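Side-chain contacts in KLLA0B12012p (Kluyveromyces lactis, PDB 6Y3P), which forms the C-terminal ATP-grasp domain of Pby1, a partner of the mRNA decapping enzyme Dcp2, and probably binds ATP: residues 39-42 with 43-47; 99-102 with 103-107; 278-282 with 283-287; 294-297 with 298-302; 357-360 with 361-364. All coordinates share one frame; numbering follows the deposited sequence.

How the interactions relate
Interaction 1 stands apart, a surface loop before strand 48-52 whose centre lies about 31 Å or more from the centres of the others. Interactions 3 and 4 share the joint between strand 279-281 and helix 290-313, where Asp283 meets Arg297 in a salt bridge and Phe282 packs on Ile296. On the same helix, Gln299 and Glu302 receive Ile101 of interaction 2. Interaction 5, on helix 357-375, touches residues 278-282 through Leu359 and Leu362. Buried residues in interactions 2, 3, 4 and 5 sit beside exposed polar ones; backbone hydrogen bonds organise all four, whereas the two segments of interaction 1 meet through apolar atoms and share no hydrogen bond.

Interaction 1: 39-42 with 43-47; sequences RSLP and VTIDK. With SO4 (sulfate ion), chain E.
Pro42 and Ile45 form the close part of this turn: CD1 of Ile45 lies 3.7 Å from CG of the proline ring and almost as near to its CD, the two side chains crossing at about a right angle. Ile45 sends CG1 anti to its carbonyl carbon (chi1 -59°), and a second bend at chi2 (-58°) brings the methyl end back to the proline. Leu41 adds a looser touch, its CD1 standing 4.2 Å from CD1 of Ile45. The loop joins strands 37-38 and 48-52 of a four-stranded parallel sheet. Its apolar side settles on that sheet, with Leu41 against Val11 and both Leu41 and Ile45 against Tyr69, so that Ile45 is buried although much of the turn is exposed. On the solvent side the contacts are polar and more scattered. Thr44 OG1 and Asp46 OD2 are hydrogen-bonded at 2.9 Å, the hydroxyl lying on the anti side of the carboxylate oxygen and 23° out of its plane. At the other end of the loop, a sulfate probably taken from the crystallisation liquor rests against Arg39. Its O1 receives the backbone N of Arg39 at 2.8 Å and NE of the same residue at 3.2 Å, the sulfur lying at the guanidinium edge, in its plane. Ser38 OG supplies a further hydrogen bond to this anion.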
loop_
_atom_site.group_PDB
_atom_site.type_symbol
_atom_site.label_atom_id
_atom_site.label_comp_id
_atom_site.label_asym_id
_atom_site.label_seq_id
_atom_site.Cartn_x
_atom_site.Cartn_y
_atom_site.Cartn_z
ATOM N N ARG A 39 2.437 -8.617 -28.101
ATOM C CA ARG A 39 2.289 -9.463 -26.913
ATOM C C ARG A 39 3.592 -10.217 -26.611
ATOM O O ARG A 39 3.642 -11.070 -25.723
ATOM C CB ARG A 39 1.101 -10.421 -27.088
ATOM C CG ARG A 39 -0.263 -9.718 -27.011
ATOM C CD ARG A 39 -1.422 -10.574 -27.508
ATOM N NE ARG A 39 -1.227 -11.005 -28.897
ATOM C CZ ARG A 39 -2.156 -11.588 -29.652
ATOM N NH1 ARG A 39 -3.378 -11.800 -29.170
ATOM N NH2 ARG A 39 -1.876 -11.947 -30.899
ATOM N N SER A 40 4.650 -9.871 -27.344
ATOM C CA SER A 40 5.962 -10.493 -27.220
ATOM C C SER A 40 7.096 -9.466 -27.335
ATOM O O SER A 40 7.170 -8.681 -28.290
ATOM C CB SER A 40 6.132 -11.609 -28.258
ATOM O OG SER A 40 7.421 -12.203 -28.221
ATOM N N LEU A 41 7.994 -9.516 -26.368
ATOM C CA LEU A 41 9.160 -8.668 -26.289
ATOM C C LEU A 41 10.145 -9.065 -27.403
ATOM O O LEU A 41 10.504 -10.243 -27.518
ATOM C CB LEU A 41 9.781 -8.877 -24.911
ATOM C CG LEU A 41 10.639 -7.773 -24.351
ATOM C CD1 LEU A 41 9.814 -6.497 -24.077
ATOM C CD2 LEU A 41 11.345 -8.262 -23.081
ATOM N N PRO A 42 10.556 -8.118 -28.277
ATOM C CA PRO A 42 11.484 -8.489 -29.367
ATOM C C PRO A 42 12.869 -8.891 -28.849
ATOM O O PRO A 42 13.165 -8.685 -27.661
ATOM C CB PRO A 42 11.527 -7.234 -30.244
ATOM C CG PRO A 42 11.137 -6.127 -29.359
ATOM C CD PRO A 42 10.208 -6.680 -28.324
ATOM N N VAL A 43 13.700 -9.508 -29.725
ATOM C CA VAL A 43 15.059 -9.948 -29.384
ATOM C C VAL A 43 15.870 -8.749 -28.846
ATOM O O VAL A 43 16.562 -8.894 -27.850
ATOM C CB VAL A 43 15.755 -10.667 -30.583
ATOM C CG1 VAL A 43 17.202 -11.033 -30.267
ATOM C CG2 VAL A 43 14.976 -11.914 -30.996
ATOM N N THR A 44 15.765 -7.574 -29.497
ATOM C CA THR A 44 16.459 -6.350 -29.081
ATOM C C THR A 44 15.519 -5.163 -29.050
ATOM O O THR A 44 14.563 -5.103 -29.824
ATOM C CB THR A 44 17.682 -6.026 -29.971
ATOM O OG1 THR A 44 17.277 -5.816 -31.328
ATOM C CG2 THR A 44 18.789 -7.051 -29.860
ATOM N N ILE A 45 15.799 -4.210 -28.161
ATOM C CA ILE A 45 15.027 -2.976 -28.018
ATOM C C ILE A 45 15.810 -1.866 -28.730
ATOM O O ILE A 45 16.766 -1.319 -28.177
ATOM C CB ILE A 45 14.725 -2.682 -26.513
ATOM C CG1 ILE A 45 13.925 -3.848 -25.843
ATOM C CG2 ILE A 45 14.041 -1.339 -26.322
ATOM C CD1 ILE A 45 12.498 -4.269 -26.483
ATOM N N ASP A 46 15.426 -1.585 -29.975
ATOM C CA ASP A 46 16.112 -0.608 -30.821
ATOM C C ASP A 46 15.198 0.562 -31.261
ATOM O O ASP A 46 15.562 1.361 -32.141
ATOM C CB ASP A 46 16.771 -1.330 -32.019
ATOM C CG ASP A 46 15.882 -2.355 -32.707
ATOM O OD1 ASP A 46 14.808 -1.961 -33.223
ATOM O OD2 ASP A 46 16.258 -3.551 -32.729
ATOM N N LYS A 47 14.021 0.658 -30.608
ATOM C CA LYS A 47 12.969 1.646 -30.793
ATOM C C LYS A 47 12.548 2.032 -29.371
ATOM O O LYS A 47 12.860 1.280 -28.437
ATOM C CB LYS A 47 11.768 0.986 -31.501
ATOM C CG LYS A 47 11.981 0.660 -32.980
ATOM C CD LYS A 47 10.917 -0.289 -33.550
ATOM C CE LYS A 47 9.660 0.403 -34.037
ATOM N NZ LYS A 47 9.860 1.084 -35.349
HETATM S S SO4 E . 1.798 -10.200 -31.241
HETATM O O1 SO4 E . 1.001 -9.317 -30.395
HETATM O O2 SO4 E . 3.205 -9.785 -31.223
HETATM O O3 SO4 E . 1.731 -11.585 -30.738
HETATM O O4 SO4 E . 1.242 -10.095 -32.601
#

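Interaction 2: 99-102 with 103-107; sequences ESIL and NRAFL
Ser100 O is gripped twice by Asn103, whose side-chain ND2 donates at 3.0 Å and whose backbone N donates at 3.2 Å. Both donors come to the same face of the carbonyl plane, but differently: ND2 is tilted only 21° from that plane, whereas the backbone N stands 55° above it. Ser100 O lies nearly in the plane of the Asn103 amide, and CG of Asn103 sits beside the backbone N, anti to the carbonyl carbon (chi1 -81°), which folds the amide back over the turn. A further bond from ND2 to Asn97 O fixes the rotation of this group. The next carbonyl repeats the double grip with backbone donors alone: Ile101 O takes N of Arg104 and N of Ala105, each at 2.8 Å. The bonds from Asn103 N and Arg104 N, each spanning three residues, wind residues 101-103 into a short 3-10 turn between helix 83-95 and strand 109-113, within the tubulin-tyrosine ligase family region of the ATP-grasp domain; that from Ala105 N closes an alpha-type turn on the same Ile101 oxygen. The apolar contact is that of Ile101 CG1 with CB of Ala105, 3.8 Å apart. Separately, CB of Phe106 lies beside Leu102 O at 3.7 Å, and the Phe106 ring packs on Ser87 and Ile90 of helix 83-95. Ser100 OG is held by Glu306 of helix 290-313 and receives a weak bond from Leu102 N, 3.5 Å away. Ala105 continues outward through backbone hydrogen bonding with Leu343 of strand 341-347.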
loop_
_atom_site.group_PDB
_atom_site.type_symbol
_atom_site.label_atom_id
_atom_site.label_comp_id
_atom_site.label_asym_id
_atom_site.label_seq_id
_atom_site.Cartn_x
_atom_site.Cartn_y
_atom_site.Cartn_z
ATOM N N GLU A 99 6.136 18.158 11.930
ATOM C CA GLU A 99 4.784 18.586 11.528
ATOM C C GLU A 99 4.081 17.651 10.530
ATOM O O GLU A 99 2.865 17.773 10.357
ATOM C CB GLU A 99 4.750 20.051 11.024
ATOM C CG GLU A 99 5.778 20.456 9.978
ATOM C CD GLU A 99 5.922 21.962 9.824
ATOM O OE1 GLU A 99 6.149 22.651 10.847
ATOM O OE2 GLU A 99 5.809 22.457 8.679
ATOM N N SER A 100 4.831 16.706 9.927
ATOM C CA SER A 100 4.375 15.732 8.940
ATOM C C SER A 100 3.173 14.895 9.411
ATOM O O SER A 100 3.117 14.473 10.580
ATOM C CB SER A 100 5.539 14.838 8.508
ATOM O OG SER A 100 5.227 13.910 7.479
ATOM N N ILE A 101 2.208 14.674 8.482
ATOM C CA ILE A 101 0.994 13.855 8.695
ATOM C C ILE A 101 1.403 12.415 9.051
ATOM O O ILE A 101 0.715 11.763 9.832
ATOM C CB ILE A 101 0.022 13.932 7.464
ATOM C CG1 ILE A 101 -1.355 13.309 7.780
ATOM C CG2 ILE A 101 0.647 13.337 6.186
ATOM C CD1 ILE A 101 -2.463 13.659 6.897
ATOM N N LEU A 102 2.574 11.970 8.551
ATOM C CA LEU A 102 3.129 10.633 8.787
ATOM C C LEU A 102 3.403 10.300 10.273
ATOM O O LEU A 102 3.513 9.124 10.609
ATOM C CB LEU A 102 4.386 10.410 7.921
ATOM C CG LEU A 102 4.130 10.289 6.397
ATOM C CD1 LEU A 102 5.409 9.944 5.658
ATOM C CD2 LEU A 102 3.048 9.245 6.084
ATOM N N ASN A 103 3.466 11.333 11.152
ATOM C CA ASN A 103 3.611 11.203 12.600
ATOM C C ASN A 103 2.315 10.682 13.211
ATOM O O ASN A 103 2.332 10.224 14.350
ATOM C CB ASN A 103 3.891 12.573 13.226
ATOM C CG ASN A 103 5.316 13.020 13.151
ATOM O OD1 ASN A 103 6.174 12.540 13.897
ATOM N ND2 ASN A 103 5.573 14.012 12.305
ATOM N N ARG A 104 1.177 10.833 12.482
ATOM C CA ARG A 104 -0.159 10.395 12.898
ATOM C C ARG A 104 -0.743 9.311 11.999
ATOM O O ARG A 104 -1.318 8.368 12.508
ATOM C CB ARG A 104 -1.144 11.587 12.951
ATOM C CG ARG A 104 -1.702 11.877 14.346
ATOM C CD ARG A 104 -2.527 10.728 14.942
ATOM N NE ARG A 104 -3.212 11.109 16.183
ATOM C CZ ARG A 104 -3.934 10.276 16.930
ATOM N NH1 ARG A 104 -4.059 9.000 16.582
ATOM N NH2 ARG A 104 -4.531 10.712 18.032
ATOM N N ALA A 105 -0.642 9.486 10.667
ATOM C CA ALA A 105 -1.207 8.662 9.597
ATOM C C ALA A 105 -0.423 7.373 9.239
ATOM O O ALA A 105 -0.451 6.943 8.093
ATOM C CB ALA A 105 -1.392 9.528 8.352
ATOM N N PHE A 106 0.204 6.718 10.220
ATOM C CA PHE A 106 0.950 5.478 9.977
ATOM C C PHE A 106 0.911 4.527 11.174
ATOM O O PHE A 106 1.123 4.953 12.314
ATOM C CB PHE A 106 2.411 5.791 9.587
ATOM C CG PHE A 106 3.296 4.586 9.396
ATOM C CD1 PHE A 106 2.998 3.629 8.429
ATOM C CD2 PHE A 106 4.450 4.425 10.151
ATOM C CE1 PHE A 106 3.844 2.535 8.225
ATOM C CE2 PHE A 106 5.286 3.325 9.949
ATOM C CZ PHE A 106 4.979 2.392 8.985
ATOM N N LEU A 107 0.671 3.240 10.902
ATOM C CA LEU A 107 0.630 2.209 11.923
ATOM C C LEU A 107 1.976 1.584 11.946
ATOM O O LEU A 107 2.342 0.887 11.009
ATOM C CB LEU A 107 -0.460 1.147 11.635
ATOM C CG LEU A 107 -1.884 1.641 11.690
ATOM C CD1 LEU A 107 -2.822 0.602 11.178
ATOM C CD2 LEU A 107 -2.276 2.111 13.086
#

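Interaction 3: 278-282 with 283-287; sequences SVIEF and DALKD. With SO4 (sulfate ion), chain D.
Leu285 packs on Ile280 and Phe282, which precede it in the chain: its CD2 lies 4.0 Å from CG2 of Ile280, while its CD1 stands 4.2 Å from CD1 of Phe282, obliquely to the ring. The same Ile280 methyl also meets CB of Ala284, so one branch of the isoleucine serves two partners. With CG anti to the carbonyl carbon (chi1 -56°), the forked end of Leu285 reaches back to these residues. Cut back to an alanine, Leu285 is likely to leave a gap between Ile280 and Phe282 and to deprive the isoleucine methyl of one of its neighbours. Backbone bonds set the bend: Ala284 N donates to Glu281 O at 3.0 Å and Leu285 N to Phe282 O at 3.1 Å. They mark a 3-10 turn through which strand 279-281 leaves the antiparallel sheet and leads to helix 290-313. Farther out, the Lys286 chain, bent at chi2, brings NZ to Asp283 O at 2.7 Å and into a long salt bridge with the Asp283 carboxylate. NZ of Lys286 also bonds a sulfate, probably from the crystallisation liquor, at 3.3 Å from O3, an anion shared with Arg293. Asp283 OD1 itself is paired with Arg297 and Arg293 of the helix.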
loop_
_atom_site.group_PDB
_atom_site.type_symbol
_atom_site.label_atom_id
_atom_site.label_comp_id
_atom_site.label_asym_id
_atom_site.label_seq_id
_atom_site.Cartn_x
_atom_site.Cartn_y
_atom_site.Cartn_z
ATOM N N SER A 278 -16.507 -8.362 0.579
ATOM C CA SER A 278 -17.282 -7.287 -0.047
ATOM C C SER A 278 -16.399 -6.086 -0.377
ATOM O O SER A 278 -15.632 -5.620 0.470
ATOM C CB SER A 278 -18.441 -6.856 0.849
ATOM O OG SER A 278 -19.532 -6.334 0.102
ATOM N N VAL A 279 -16.501 -5.619 -1.631
ATOM C CA VAL A 279 -15.766 -4.494 -2.224
ATOM C C VAL A 279 -16.787 -3.520 -2.810
ATOM O O VAL A 279 -17.576 -3.894 -3.674
ATOM C CB VAL A 279 -14.747 -4.934 -3.325
ATOM C CG1 VAL A 279 -13.956 -3.733 -3.836
ATOM C CG2 VAL A 279 -13.801 -6.020 -2.824
ATOM N N ILE A 280 -16.786 -2.289 -2.301
ATOM C CA ILE A 280 -17.634 -1.165 -2.701
ATOM C C ILE A 280 -16.658 -0.004 -2.916
ATOM O O ILE A 280 -15.657 0.111 -2.185
ATOM C CB ILE A 280 -18.656 -0.786 -1.566
ATOM C CG1 ILE A 280 -19.460 -2.010 -1.026
ATOM C CG2 ILE A 280 -19.615 0.375 -1.965
ATOM C CD1 ILE A 280 -20.379 -2.804 -2.056
ATOM N N GLU A 281 -16.975 0.874 -3.881
ATOM C CA GLU A 281 -16.227 2.100 -4.132
ATOM C C GLU A 281 -16.429 2.976 -2.896
ATOM O O GLU A 281 -17.564 3.159 -2.423
ATOM C CB GLU A 281 -16.735 2.827 -5.390
ATOM C CG GLU A 281 -15.865 4.020 -5.777
ATOM C CD GLU A 281 -16.295 4.855 -6.966
ATOM O OE1 GLU A 281 -17.277 4.480 -7.646
ATOM O OE2 GLU A 281 -15.651 5.901 -7.206
ATOM N N PHE A 282 -15.313 3.492 -2.363
ATOM C CA PHE A 282 -15.321 4.342 -1.184
ATOM C C PHE A 282 -16.343 5.480 -1.220
ATOM O O PHE A 282 -17.060 5.669 -0.233
ATOM C CB PHE A 282 -13.921 4.879 -0.927
ATOM C CG PHE A 282 -13.875 5.879 0.200
ATOM C CD1 PHE A 282 -13.968 5.463 1.520
ATOM C CD2 PHE A 282 -13.695 7.235 -0.061
ATOM C CE1 PHE A 282 -13.912 6.382 2.559
ATOM C CE2 PHE A 282 -13.659 8.163 0.989
ATOM C CZ PHE A 282 -13.777 7.729 2.292
ATOM N N ASP A 283 -16.429 6.226 -2.347
ATOM C CA ASP A 283 -17.340 7.365 -2.480
ATOM C C ASP A 283 -18.806 6.977 -2.504
ATOM O O ASP A 283 -19.666 7.833 -2.306
ATOM C CB ASP A 283 -16.991 8.252 -3.698
ATOM C CG ASP A 283 -17.577 9.660 -3.604
ATOM O OD1 ASP A 283 -17.247 10.379 -2.633
ATOM O OD2 ASP A 283 -18.434 10.007 -4.453
ATOM N N ALA A 284 -19.099 5.696 -2.739
ATOM C CA ALA A 284 -20.465 5.196 -2.733
ATOM C C ALA A 284 -20.963 4.979 -1.289
ATOM O O ALA A 284 -22.132 4.654 -1.120
ATOM C CB ALA A 284 -20.546 3.885 -3.524
ATOM N N LEU A 285 -20.084 5.108 -0.258
ATOM C CA LEU A 285 -20.497 4.931 1.137
ATOM C C LEU A 285 -21.105 6.274 1.643
ATOM O O LEU A 285 -20.379 7.183 2.028
ATOM C CB LEU A 285 -19.320 4.448 1.990
ATOM C CG LEU A 285 -18.630 3.135 1.521
ATOM C CD1 LEU A 285 -17.292 2.934 2.241
ATOM C CD2 LEU A 285 -19.550 1.899 1.717
ATOM N N LYS A 286 -22.448 6.410 1.555
ATOM C CA LYS A 286 -23.131 7.653 1.886
ATOM C C LYS A 286 -23.304 7.870 3.379
ATOM O O LYS A 286 -23.569 8.999 3.790
ATOM C CB LYS A 286 -24.455 7.806 1.125
ATOM C CG LYS A 286 -24.328 7.724 -0.405
ATOM C CD LYS A 286 -23.294 8.671 -1.019
ATOM C CE LYS A 286 -23.213 8.498 -2.518
ATOM N NZ LYS A 286 -21.976 9.108 -3.081
ATOM N N ASP A 287 -23.083 6.825 4.205
ATOM C CA ASP A 287 -23.125 6.965 5.663
ATOM C C ASP A 287 -21.884 7.706 6.183
ATOM O O ASP A 287 -21.856 8.167 7.336
ATOM C CB ASP A 287 -23.382 5.633 6.350
ATOM C CG ASP A 287 -24.835 5.202 6.270
ATOM O OD1 ASP A 287 -25.719 6.080 6.025
ATOM O OD2 ASP A 287 -25.111 4.035 6.561
HETATM S S SO4 D . -22.924 12.848 -2.314
HETATM O O1 SO4 D . -23.274 13.294 -0.963
HETATM O O2 SO4 D . -22.935 13.995 -3.229
HETATM O O3 SO4 D . -21.583 12.265 -2.293
HETATM O O4 SO4 D . -23.897 11.842 -2.762
#

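Interaction 4: 294-297 with 298-302; sequences EEIR and TQIHE
Thr298 turns back along helix 290-313 to Glu294 O, and Gln299 to Glu295 O, each one turn earlier. The hydroxyl of Thr298, anti to its own carbonyl carbon (chi1 -61°), bonds Glu294 O at 2.9 Å from above the carbonyl plane, doubling the helical bond from Thr298 N to that oxygen. The Gln299 chain is extended beyond CG, and its NE2 makes a weak bond to Glu295 O at 3.2 Å; NE2 has its stronger partner in Tyr339 O, and OE1 accepts from Val341 N. On the buried side Ile296 and Ile300 pass at a slant, CG2 of the former 3.8 Å from CD1 of the latter, next to Ile217 and Cys219 of strand 215-224. His301 is set with one ring face over Arg297 O, CD2 lying 3.2 Å from that oxygen, while its NE2 bonds Asp233. The Arg297 guanidinium presents its edge to Glu294: NH1 reaches OE1 at 3.0 Å within the guanidinium plane but from above the carboxylate, 56° out of its plane. NH2 pairs with Asp283. With a carboxylate at each of its terminal nitrogens, the largely buried arginine probably keeps its positive charge, and the two acids are likely to fix its rotation beside the strand-to-helix turn.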
loop_
_atom_site.group_PDB
_atom_site.type_symbol
_atom_site.label_atom_id
_atom_site.label_comp_id
_atom_site.label_asym_id
_atom_site.label_seq_id
_atom_site.Cartn_x
_atom_site.Cartn_y
_atom_site.Cartn_z
ATOM N N GLU A 294 -14.134 13.834 1.865
ATOM C CA GLU A 294 -13.156 14.770 1.310
ATOM C C GLU A 294 -11.921 14.937 2.199
ATOM O O GLU A 294 -10.807 14.989 1.677
ATOM C CB GLU A 294 -13.807 16.120 0.973
ATOM C CG GLU A 294 -13.182 16.806 -0.240
ATOM C CD GLU A 294 -12.894 15.965 -1.480
ATOM O OE1 GLU A 294 -13.854 15.426 -2.084
ATOM O OE2 GLU A 294 -11.702 15.871 -1.863
ATOM N N GLU A 295 -12.117 14.951 3.525
ATOM C CA GLU A 295 -11.065 15.043 4.538
ATOM C C GLU A 295 -10.216 13.760 4.492
ATOM O O GLU A 295 -8.994 13.829 4.663
ATOM C CB GLU A 295 -11.688 15.194 5.932
ATOM C CG GLU A 295 -12.045 16.615 6.331
ATOM C CD GLU A 295 -12.975 16.765 7.527
ATOM O OE1 GLU A 295 -13.049 15.828 8.357
ATOM O OE2 GLU A 295 -13.621 17.835 7.641
ATOM N N ILE A 296 -10.861 12.589 4.245
ATOM C CA ILE A 296 -10.147 11.322 4.119
ATOM C C ILE A 296 -9.259 11.374 2.829
ATOM O O ILE A 296 -8.125 10.877 2.817
ATOM C CB ILE A 296 -11.166 10.142 4.152
ATOM C CG1 ILE A 296 -11.623 9.865 5.605
ATOM C CG2 ILE A 296 -10.616 8.863 3.501
ATOM C CD1 ILE A 296 -13.006 8.963 5.755
ATOM N N ARG A 297 -9.776 12.004 1.766
ATOM C CA ARG A 297 -9.035 12.126 0.512
ATOM C C ARG A 297 -7.839 13.070 0.721
ATOM O O ARG A 297 -6.736 12.754 0.309
ATOM C CB ARG A 297 -9.953 12.663 -0.590
ATOM C CG ARG A 297 -10.310 11.634 -1.638
ATOM C CD ARG A 297 -11.503 12.081 -2.448
ATOM N NE ARG A 297 -12.522 11.042 -2.378
ATOM C CZ ARG A 297 -13.806 11.249 -2.108
ATOM N NH1 ARG A 297 -14.264 12.486 -1.921
ATOM N NH2 ARG A 297 -14.647 10.226 -2.037
ATOM N N THR A 298 -8.067 14.206 1.387
ATOM C CA THR A 298 -7.043 15.202 1.713
ATOM C C THR A 298 -5.922 14.537 2.511
ATOM O O THR A 298 -4.779 14.583 2.058
ATOM C CB THR A 298 -7.722 16.401 2.352
ATOM O OG1 THR A 298 -8.627 16.887 1.356
ATOM C CG2 THR A 298 -6.732 17.515 2.762
ATOM N N GLN A 299 -6.258 13.823 3.609
ATOM C CA GLN A 299 -5.277 13.040 4.400
ATOM C C GLN A 299 -4.518 12.035 3.550
ATOM O O GLN A 299 -3.304 11.904 3.711
ATOM C CB GLN A 299 -5.949 12.251 5.528
ATOM C CG GLN A 299 -6.631 13.087 6.591
ATOM C CD GLN A 299 -7.378 12.182 7.534
ATOM O OE1 GLN A 299 -6.772 11.452 8.333
ATOM N NE2 GLN A 299 -8.717 12.196 7.444
ATOM N N ILE A 300 -5.214 11.333 2.635
ATOM C CA ILE A 300 -4.565 10.328 1.771
ATOM C C ILE A 300 -3.504 10.983 0.853
ATOM O O ILE A 300 -2.375 10.490 0.752
ATOM C CB ILE A 300 -5.608 9.452 1.014
ATOM C CG1 ILE A 300 -6.187 8.399 1.987
ATOM C CG2 ILE A 300 -4.978 8.771 -0.228
ATOM C CD1 ILE A 300 -7.535 7.718 1.609
ATOM N N HIS A 301 -3.862 12.091 0.218
ATOM C CA HIS A 301 -2.958 12.814 -0.680
ATOM C C HIS A 301 -1.786 13.340 0.070
ATOM O O HIS A 301 -0.691 13.312 -0.448
ATOM C CB HIS A 301 -3.684 13.993 -1.305
ATOM C CG HIS A 301 -4.749 13.599 -2.257
ATOM N ND1 HIS A 301 -5.353 14.523 -3.064
ATOM C CD2 HIS A 301 -5.272 12.384 -2.514
ATOM C CE1 HIS A 301 -6.216 13.845 -3.796
ATOM N NE2 HIS A 301 -6.186 12.556 -3.505
ATOM N N GLU A 302 -2.001 13.824 1.289
ATOM C CA GLU A 302 -0.923 14.324 2.110
ATOM C C GLU A 302 0.050 13.230 2.522
ATOM O O GLU A 302 1.261 13.427 2.423
ATOM C CB GLU A 302 -1.491 15.086 3.314
ATOM C CG GLU A 302 -0.536 16.100 3.907
ATOM C CD GLU A 302 0.223 17.014 2.957
ATOM O OE1 GLU A 302 -0.322 17.406 1.897
ATOM O OE2 GLU A 302 1.375 17.358 3.303
#

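Interaction 5: 357-360 with 361-364; sequences DDLK and NLID
Lys360 O receives Asp364 N at 2.9 Å, the shortest of four successive backbone bonds in the opening turns of helix 357-375; Asn361 N to Asp357 O follows at 3.0 Å. The side chains of the same pair pass obliquely without their charges meeting: Lys360 NZ is 4.7 Å from Asp364 OD2, and contact comes instead from CD of the lysine, 3.4 Å from that oxygen. CG of Lys360 is anti to the backbone N (chi1 -169°), and bends along the rest of the chain carry NZ to a bound sulfate, probably from the crystallisation liquor. Asp364 has its salt bridge with Arg26, which ties this helix of the tubulin-tyrosine ligase family region to helix 21-31, and Asn361 OD1 bonds Arg234. An asparagine in place of Asp364 is likely to leave Arg26 without its charged mate and weaken that tie. On the apolar side, Leu359 CD1 meets Leu362 CD1 at 4.3 Å. Leu362 lays the helix on Arg234 and Leu236 of strand 228-239 in the antiparallel sheet, whereas Ile363 turns to Tyr19 and Phe352. One turn apart on the helix, Lys360 and Asp364 thus direct their charges to different partners, and their mutual attraction probably adds only a longer-range electrostatic contribution.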
loop_
_atom_site.group_PDB
_atom_site.type_symbol
_atom_site.label_atom_id
_atom_site.label_comp_id
_atom_site.label_asym_id
_atom_site.label_seq_id
_atom_site.Cartn_x
_atom_site.Cartn_y
_atom_site.Cartn_z
ATOM N N ASP A 357 -20.122 -4.194 -12.782
ATOM C CA ASP A 357 -19.977 -3.153 -13.799
ATOM C C ASP A 357 -19.373 -1.893 -13.252
ATOM O O ASP A 357 -18.550 -1.273 -13.934
ATOM C CB ASP A 357 -21.344 -2.819 -14.416
ATOM C CG ASP A 357 -21.828 -3.867 -15.377
ATOM O OD1 ASP A 357 -21.466 -3.783 -16.569
ATOM O OD2 ASP A 357 -22.546 -4.791 -14.932
ATOM N N ASP A 358 -19.831 -1.484 -12.047
ATOM C CA ASP A 358 -19.388 -0.272 -11.352
ATOM C C ASP A 358 -17.884 -0.328 -11.023
ATOM O O ASP A 358 -17.199 0.691 -11.163
ATOM C CB ASP A 358 -20.236 -0.013 -10.082
ATOM C CG ASP A 358 -21.626 0.585 -10.315
ATOM O OD1 ASP A 358 -22.237 0.298 -11.375
ATOM O OD2 ASP A 358 -22.128 1.288 -9.407
ATOM N N LEU A 359 -17.378 -1.519 -10.610
ATOM C CA LEU A 359 -15.971 -1.707 -10.277
ATOM C C LEU A 359 -15.112 -1.842 -11.530
ATOM O O LEU A 359 -13.963 -1.416 -11.507
ATOM C CB LEU A 359 -15.739 -2.849 -9.269
ATOM C CG LEU A 359 -16.017 -2.590 -7.749
ATOM C CD1 LEU A 359 -15.448 -1.258 -7.261
ATOM C CD2 LEU A 359 -17.499 -2.689 -7.410
ATOM N N LYS A 360 -15.684 -2.360 -12.640
ATOM C CA LYS A 360 -15.004 -2.457 -13.931
ATOM C C LYS A 360 -14.801 -1.063 -14.514
ATOM O O LYS A 360 -13.758 -0.812 -15.114
ATOM C CB LYS A 360 -15.799 -3.338 -14.913
ATOM C CG LYS A 360 -15.026 -3.716 -16.189
ATOM C CD LYS A 360 -15.512 -2.957 -17.419
ATOM C CE LYS A 360 -16.388 -3.792 -18.323
ATOM N NZ LYS A 360 -15.581 -4.638 -19.239
ATOM N N ASN A 361 -15.803 -0.171 -14.344
ATOM C CA ASN A 361 -15.803 1.228 -14.777
ATOM C C ASN A 361 -14.658 1.945 -14.048
ATOM O O ASN A 361 -13.885 2.687 -14.667
ATOM C CB ASN A 361 -17.147 1.883 -14.413
ATOM C CG ASN A 361 -17.335 3.314 -14.897
ATOM O OD1 ASN A 361 -16.712 4.266 -14.409
ATOM N ND2 ASN A 361 -18.275 3.513 -15.804
ATOM N N LEU A 362 -14.535 1.671 -12.743
ATOM C CA LEU A 362 -13.495 2.226 -11.889
ATOM C C LEU A 362 -12.089 1.874 -12.420
ATOM O O LEU A 362 -11.235 2.756 -12.479
ATOM C CB LEU A 362 -13.696 1.737 -10.433
ATOM C CG LEU A 362 -12.806 2.373 -9.372
ATOM C CD1 LEU A 362 -13.524 2.491 -8.049
ATOM C CD2 LEU A 362 -11.480 1.616 -9.221
ATOM N N ILE A 363 -11.873 0.596 -12.817
ATOM C CA ILE A 363 -10.583 0.096 -13.302
ATOM C C ILE A 363 -10.312 0.606 -14.737
ATOM O O ILE A 363 -9.155 0.917 -15.052
ATOM C CB ILE A 363 -10.487 -1.454 -13.111
ATOM C CG1 ILE A 363 -10.397 -1.838 -11.616
ATOM C CG2 ILE A 363 -9.379 -2.132 -13.924
ATOM C CD1 ILE A 363 -9.119 -1.369 -10.846
ATOM N N ASP A 364 -11.387 0.755 -15.574
ATOM C CA ASP A 364 -11.295 1.283 -16.949
ATOM C C ASP A 364 -10.800 2.729 -16.956
ATOM O O ASP A 364 -9.985 3.097 -17.793
ATOM C CB ASP A 364 -12.663 1.231 -17.637
ATOM C CG ASP A 364 -13.071 -0.108 -18.208
ATOM O OD1 ASP A 364 -12.301 -1.081 -18.051
ATOM O OD2 ASP A 364 -14.161 -0.180 -18.827
#